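Local coordinates for conjugal transfer protein (Escherichia coli, PDB 5WIP), which probably serves as the VirB8-type inner-membrane component of a type IV secretion system that passes plasmid DNA between conjugating cells, at residues I39-Y44 against T54-M59; T35-H40 against F151-Y156. All coordinates share one frame; numbering follows the deposited sequence.

Contact 1. Residues I39-Y44 against T54-M59; sequences IHRESY and TAVGLM. With XXO (2-(furan-2-yl)pyridine-4-carboxylic acid), chain E.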
# COMPACT_ATOMS: atom_id res chain seq x y z
N ILE A 39 2.32 -10.82 2.43
CA ILE A 39 2.49 -10.62 3.87
C ILE A 39 1.48 -11.46 4.64
O ILE A 39 1.82 -12.12 5.63
CB ILE A 39 2.39 -9.13 4.22
CG1 ILE A 39 3.56 -8.36 3.61
CG2 ILE A 39 2.35 -8.95 5.73
CD1 ILE A 39 3.49 -6.86 3.84
N HIS A 40 0.22 -11.45 4.20
CA HIS A 40 -0.81 -12.24 4.88
C HIS A 40 -0.50 -13.73 4.80
O HIS A 40 -0.71 -14.47 5.77
CB HIS A 40 -2.18 -11.94 4.28
CG HIS A 40 -2.80 -10.67 4.77
ND1 HIS A 40 -3.31 -10.53 6.04
CD2 HIS A 40 -3.00 -9.48 4.15
CE1 HIS A 40 -3.79 -9.31 6.19
NE2 HIS A 40 -3.61 -8.65 5.06
N ARG A 41 -0.02 -14.19 3.65
CA ARG A 41 0.15 -15.62 3.42
C ARG A 41 1.49 -16.17 3.91
O ARG A 41 1.57 -17.35 4.26
CB ARG A 41 0.00 -15.94 1.93
CG ARG A 41 0.35 -17.38 1.58
CD ARG A 41 -0.31 -17.82 0.28
NE ARG A 41 0.07 -19.18 -0.08
CZ ARG A 41 -0.55 -19.91 -1.00
NH1 ARG A 41 -1.59 -19.41 -1.66
NH2 ARG A 41 -0.13 -21.15 -1.26
N GLU A 42 2.53 -15.34 3.96
CA GLU A 42 3.86 -15.81 4.34
C GLU A 42 4.24 -15.48 5.78
O GLU A 42 5.22 -16.03 6.29
CB GLU A 42 4.91 -15.24 3.38
CG GLU A 42 4.74 -15.72 1.95
CD GLU A 42 4.71 -17.23 1.85
OE1 GLU A 42 5.32 -17.90 2.70
OE2 GLU A 42 4.06 -17.76 0.92
N SER A 43 3.50 -14.59 6.44
CA SER A 43 3.73 -14.35 7.85
C SER A 43 2.98 -15.38 8.69
O SER A 43 2.09 -16.08 8.21
CB SER A 43 3.29 -12.94 8.25
OG SER A 43 3.85 -11.96 7.39
N TYR A 44 3.36 -15.48 9.96
CA TYR A 44 2.61 -16.28 10.92
C TYR A 44 2.59 -15.56 12.26
O TYR A 44 3.62 -15.44 12.93
CB TYR A 44 3.19 -17.69 11.09
CG TYR A 44 2.38 -18.51 12.07
CD1 TYR A 44 1.22 -19.15 11.66
CD2 TYR A 44 2.75 -18.61 13.41
CE1 TYR A 44 0.46 -19.89 12.55
CE2 TYR A 44 1.99 -19.35 14.30
CZ TYR A 44 0.85 -19.98 13.87
OH TYR A 44 0.09 -20.72 14.75
N THR A 54 -8.27 -15.60 6.50
CA THR A 54 -9.44 -15.12 5.78
C THR A 54 -9.05 -14.23 4.60
O THR A 54 -9.64 -14.34 3.52
CB THR A 54 -10.36 -14.35 6.73
OG1 THR A 54 -10.75 -15.21 7.82
CG2 THR A 54 -11.61 -13.87 6.00
N ALA A 55 -8.06 -13.36 4.79
CA ALA A 55 -7.66 -12.46 3.72
C ALA A 55 -7.10 -13.22 2.53
O ALA A 55 -7.38 -12.87 1.37
CB ALA A 55 -6.63 -11.45 4.24
N VAL A 56 -6.31 -14.26 2.78
CA VAL A 56 -5.76 -15.06 1.69
C VAL A 56 -6.88 -15.75 0.92
O VAL A 56 -6.87 -15.79 -0.32
CB VAL A 56 -4.73 -16.08 2.22
CG1 VAL A 56 -4.24 -16.97 1.10
CG2 VAL A 56 -3.57 -15.35 2.88
N GLY A 57 -7.85 -16.31 1.64
CA GLY A 57 -8.94 -17.00 0.97
C GLY A 57 -9.75 -16.08 0.07
O GLY A 57 -10.13 -16.46 -1.04
N LEU A 58 -10.02 -14.86 0.54
CA LEU A 58 -10.78 -13.92 -0.28
C LEU A 58 -9.99 -13.47 -1.50
O LEU A 58 -10.56 -13.32 -2.59
CB LEU A 58 -11.19 -12.71 0.57
CG LEU A 58 -12.20 -12.95 1.69
CD1 LEU A 58 -12.46 -11.66 2.46
CD2 LEU A 58 -13.50 -13.52 1.13
N MET A 59 -8.69 -13.39 -1.38
CA MET A 59 -7.86 -12.85 -2.40
C MET A 59 -7.30 -13.87 -3.32
O MET A 59 -6.39 -13.65 -3.98
CB MET A 59 -6.80 -11.99 -1.78
CG MET A 59 -7.26 -11.09 -0.70
SD MET A 59 -6.17 -9.78 -0.25
CE MET A 59 -4.83 -10.64 0.36
CAA XXO E . 0.24 -18.21 7.15
CAC XXO E . -1.61 -17.05 6.90
CAD XXO E . -1.40 -17.09 8.22
CAE XXO E . -0.17 -17.84 8.51
CAF XXO E . 1.47 -19.02 6.76
CAH XXO E . 2.45 -20.59 5.23
CAI XXO E . 3.73 -20.49 6.05
CAJ XXO E . 3.78 -19.73 7.08
CAK XXO E . 2.58 -18.93 7.47
CAL XXO E . 5.06 -19.63 7.90
NAG XXO E . 1.42 -19.91 5.56
OAB XXO E . -0.68 -17.69 6.29
OAM XXO E . 6.04 -18.96 7.47
OAN XXO E . 5.14 -20.22 9.01
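H40 and R41, on the last turn of helix 27-42, meet A55 and V56 of helix 49-58; this is a helix-helix contact within the NTF2-like fold of the VirB8 domain, where helices pack on a curved antiparallel sheet. Along H40, CB comes first, 3.9 Å from V56 CG2. With chi1 at -79°, CG lies anti to the carbonyl carbon, and the imidazole reaches out over A55. The methyl A55 CB sits above the middle of that ring, 3.9 Å from its centroid and 9° off the normal, a CH-pi contact to one face. CD2 has M59 CE 4.4 Å away, approached obliquely. Also near the root of the ring, ND1 is hydrogen-bonded to D52 OD1 on the same neighbouring helix, a polar bond at the rim that fixes how the ring is turned. The outer atoms, H40 CE1 and NE2, still lie over A55 CB, at 4.1 and 4.2 Å.

V56 serves two neighbours. Its CG2 also lies 3.7 Å from R41 CB, while CG1 meets CD farther along the extended arginine, which crosses the valine at about a right angle. Beyond the helix end lies the furanyl-pyridine ligand, whose NAG is 2.9 Å from R41 O. The last turn is closed by I39 O, which accepts two bonds from one residue: from S43 N, and from S43 OG at 2.7 Å, that hydroxyl tilted 16° from the carbonyl plane.

Contact 2. Residues T35-H40 against F151-Y156; sequences TQYVIH and FRVTSY. With XXO (2-(furan-2-yl)pyridine-4-carboxylic acid), chain E.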
# COMPACT_ATOMS: atom_id res chain seq x y z
N THR A 35 1.75 -7.21 -2.49
CA THR A 35 2.55 -7.28 -1.27
C THR A 35 1.69 -7.61 -0.06
O THR A 35 2.13 -8.32 0.85
CB THR A 35 3.29 -5.96 -1.06
OG1 THR A 35 2.35 -4.89 -0.89
CG2 THR A 35 4.19 -5.65 -2.25
N GLN A 36 0.46 -7.10 -0.02
CA GLN A 36 -0.46 -7.45 1.06
C GLN A 36 -0.74 -8.95 1.07
O GLN A 36 -0.80 -9.58 2.13
CB GLN A 36 -1.76 -6.67 0.93
CG GLN A 36 -1.67 -5.23 1.42
CD GLN A 36 -1.37 -5.15 2.90
OE1 GLN A 36 -0.30 -4.70 3.30
NE2 GLN A 36 -2.32 -5.58 3.72
N TYR A 37 -0.90 -9.54 -0.12
CA TYR A 37 -1.15 -10.98 -0.21
C TYR A 37 0.04 -11.77 0.33
O TYR A 37 -0.12 -12.71 1.11
CB TYR A 37 -1.44 -11.36 -1.66
CG TYR A 37 -1.89 -12.79 -1.85
CD1 TYR A 37 -0.97 -13.81 -2.06
CD2 TYR A 37 -3.24 -13.12 -1.83
CE1 TYR A 37 -1.38 -15.12 -2.24
CE2 TYR A 37 -3.66 -14.43 -2.01
CZ TYR A 37 -2.73 -15.42 -2.21
OH TYR A 37 -3.14 -16.72 -2.39
N VAL A 38 1.26 -11.38 -0.07
CA VAL A 38 2.45 -12.11 0.36
C VAL A 38 2.64 -11.98 1.86
O VAL A 38 3.08 -12.93 2.53
CB VAL A 38 3.68 -11.61 -0.41
CG1 VAL A 38 4.96 -12.16 0.22
CG2 VAL A 38 3.60 -12.02 -1.87
N ILE A 39 2.32 -10.82 2.43
CA ILE A 39 2.49 -10.62 3.87
C ILE A 39 1.48 -11.46 4.64
O ILE A 39 1.82 -12.12 5.63
CB ILE A 39 2.39 -9.13 4.22
CG1 ILE A 39 3.56 -8.36 3.61
CG2 ILE A 39 2.35 -8.95 5.73
CD1 ILE A 39 3.49 -6.86 3.84
N HIS A 40 0.22 -11.45 4.20
CA HIS A 40 -0.81 -12.24 4.88
C HIS A 40 -0.50 -13.73 4.80
O HIS A 40 -0.71 -14.47 5.77
CB HIS A 40 -2.18 -11.94 4.28
CG HIS A 40 -2.80 -10.67 4.77
ND1 HIS A 40 -3.31 -10.53 6.04
CD2 HIS A 40 -3.00 -9.48 4.15
CE1 HIS A 40 -3.79 -9.31 6.19
NE2 HIS A 40 -3.61 -8.65 5.06
N PHE A 151 -9.55 -8.07 -5.73
CA PHE A 151 -8.25 -8.62 -6.10
C PHE A 151 -8.18 -10.09 -5.72
O PHE A 151 -8.76 -10.53 -4.72
CB PHE A 151 -7.14 -7.83 -5.40
CG PHE A 151 -5.76 -8.37 -5.65
CD1 PHE A 151 -5.22 -9.34 -4.82
CD2 PHE A 151 -4.99 -7.90 -6.70
CE1 PHE A 151 -3.96 -9.84 -5.03
CE2 PHE A 151 -3.72 -8.39 -6.92
CZ PHE A 151 -3.20 -9.36 -6.09
N ARG A 152 -7.47 -10.87 -6.54
CA ARG A 152 -7.27 -12.28 -6.20
C ARG A 152 -6.11 -12.84 -7.01
O ARG A 152 -5.87 -12.43 -8.15
CB ARG A 152 -8.54 -13.10 -6.43
CG ARG A 152 -8.84 -13.47 -7.88
CD ARG A 152 -10.13 -14.28 -7.95
NE ARG A 152 -10.40 -14.84 -9.27
CZ ARG A 152 -11.50 -15.53 -9.57
NH1 ARG A 152 -12.43 -15.75 -8.65
NH2 ARG A 152 -11.67 -16.01 -10.80
N VAL A 153 -5.40 -13.78 -6.40
CA VAL A 153 -4.23 -14.41 -7.00
C VAL A 153 -4.69 -15.62 -7.80
O VAL A 153 -5.41 -16.49 -7.28
CB VAL A 153 -3.21 -14.82 -5.92
CG1 VAL A 153 -2.11 -15.68 -6.52
CG2 VAL A 153 -2.63 -13.58 -5.24
N THR A 154 -4.27 -15.69 -9.06
CA THR A 154 -4.62 -16.81 -9.93
C THR A 154 -3.55 -17.89 -9.97
O THR A 154 -3.85 -19.01 -10.41
CB THR A 154 -4.90 -16.32 -11.35
OG1 THR A 154 -3.74 -15.65 -11.86
CG2 THR A 154 -6.09 -15.36 -11.35
N SER A 155 -2.33 -17.59 -9.55
CA SER A 155 -1.27 -18.58 -9.46
C SER A 155 -0.21 -18.06 -8.50
O SER A 155 0.05 -16.85 -8.44
CB SER A 155 -0.65 -18.88 -10.83
OG SER A 155 0.23 -17.85 -11.23
N TYR A 156 0.38 -18.97 -7.74
CA TYR A 156 1.30 -18.61 -6.67
C TYR A 156 2.35 -19.69 -6.52
O TYR A 156 2.01 -20.86 -6.31
CB TYR A 156 0.54 -18.40 -5.35
CG TYR A 156 1.36 -17.79 -4.23
CD1 TYR A 156 1.64 -16.44 -4.21
CD2 TYR A 156 1.83 -18.58 -3.19
CE1 TYR A 156 2.39 -15.88 -3.19
CE2 TYR A 156 2.57 -18.02 -2.16
CZ TYR A 156 2.85 -16.67 -2.17
OH TYR A 156 3.59 -16.12 -1.15
CAA XXO E . 0.24 -18.21 7.15
CAC XXO E . -1.61 -17.05 6.90
CAD XXO E . -1.40 -17.09 8.22
CAE XXO E . -0.17 -17.84 8.51
CAF XXO E . 1.47 -19.02 6.76
CAH XXO E . 2.45 -20.59 5.23
CAI XXO E . 3.73 -20.49 6.05
CAJ XXO E . 3.78 -19.73 7.08
CAK XXO E . 2.58 -18.93 7.47
CAL XXO E . 5.06 -19.63 7.90
NAG XXO E . 1.42 -19.91 5.56
OAB XXO E . -0.68 -17.69 6.29
OAM XXO E . 6.04 -18.96 7.47
OAN XXO E . 5.14 -20.22 9.01
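V153 supplies the bump and Y37 the flat surface that receives it: methyl CG2 stands over the centre of the tyrosine ring, 3° off its normal and 3.3 Å from its centroid. All six ring carbons are therefore nearly equidistant from that one methyl, which defines a CH-pi contact, although at this resolution the short separation itself proves little. V153 CB follows behind, beside Y37 CZ at 3.8 Å. Y37 CG is anti to the backbone N (chi1 -172°), which sends the ring out from helix 27-42 toward the strand.

The second fit is aromatic. Y37 turns its CE1 edge to one face of Y156, Y37 CE1 lying 3.8 Å from Y156 CD1 and offset toward the rim. Centroids 5.5 Å apart and planes at 64° identify an offset edge-to-face pair. Here the helix fills the concave side of the four-stranded antiparallel sheet of the NTF2-like fold, and strand 151-160 bends at a classic beta bulge, T154 and S155 both opposite G131, between the valine and the second tyrosine. F151 CE1 reaches Y37 CB at 4.5 Å.

Replacing Y37 by an alanine would probably leave the V153 methyl facing a gap, deprive Y156 of the edge against its face, and cost S60 and R41 their shared hydroxyl partner. On the helix one residue further along, V38 CG2 nestles at the edge of the Y156 ring, near its plane and 4.2 Å from Y156 OH.

Contacts 1 and 2 have centres 7 Å apart and draw on neighbouring, partly overlapping faces of helix 27-42; their segments overlap at I39 and H40, of which only H40 takes part, in contact 1. Two probable hydrogen bonds tie them directly: M59 O to V153 N, 2.6 Å, joins the residue just after helix 49-58 to strand 151-160, and E42 OE2 to Y156 OH, 2.7 Å, joins helix 27-42 to that same strand. R41 bridges them as well, its NE lying 3.5 Å from Y156 CE2. The ligand sits at the C-terminal end of the common helix, close to the backbone of 39-44, and is hydrogen-bonded to Y68 OH; contact 2 touches it through H40 alone.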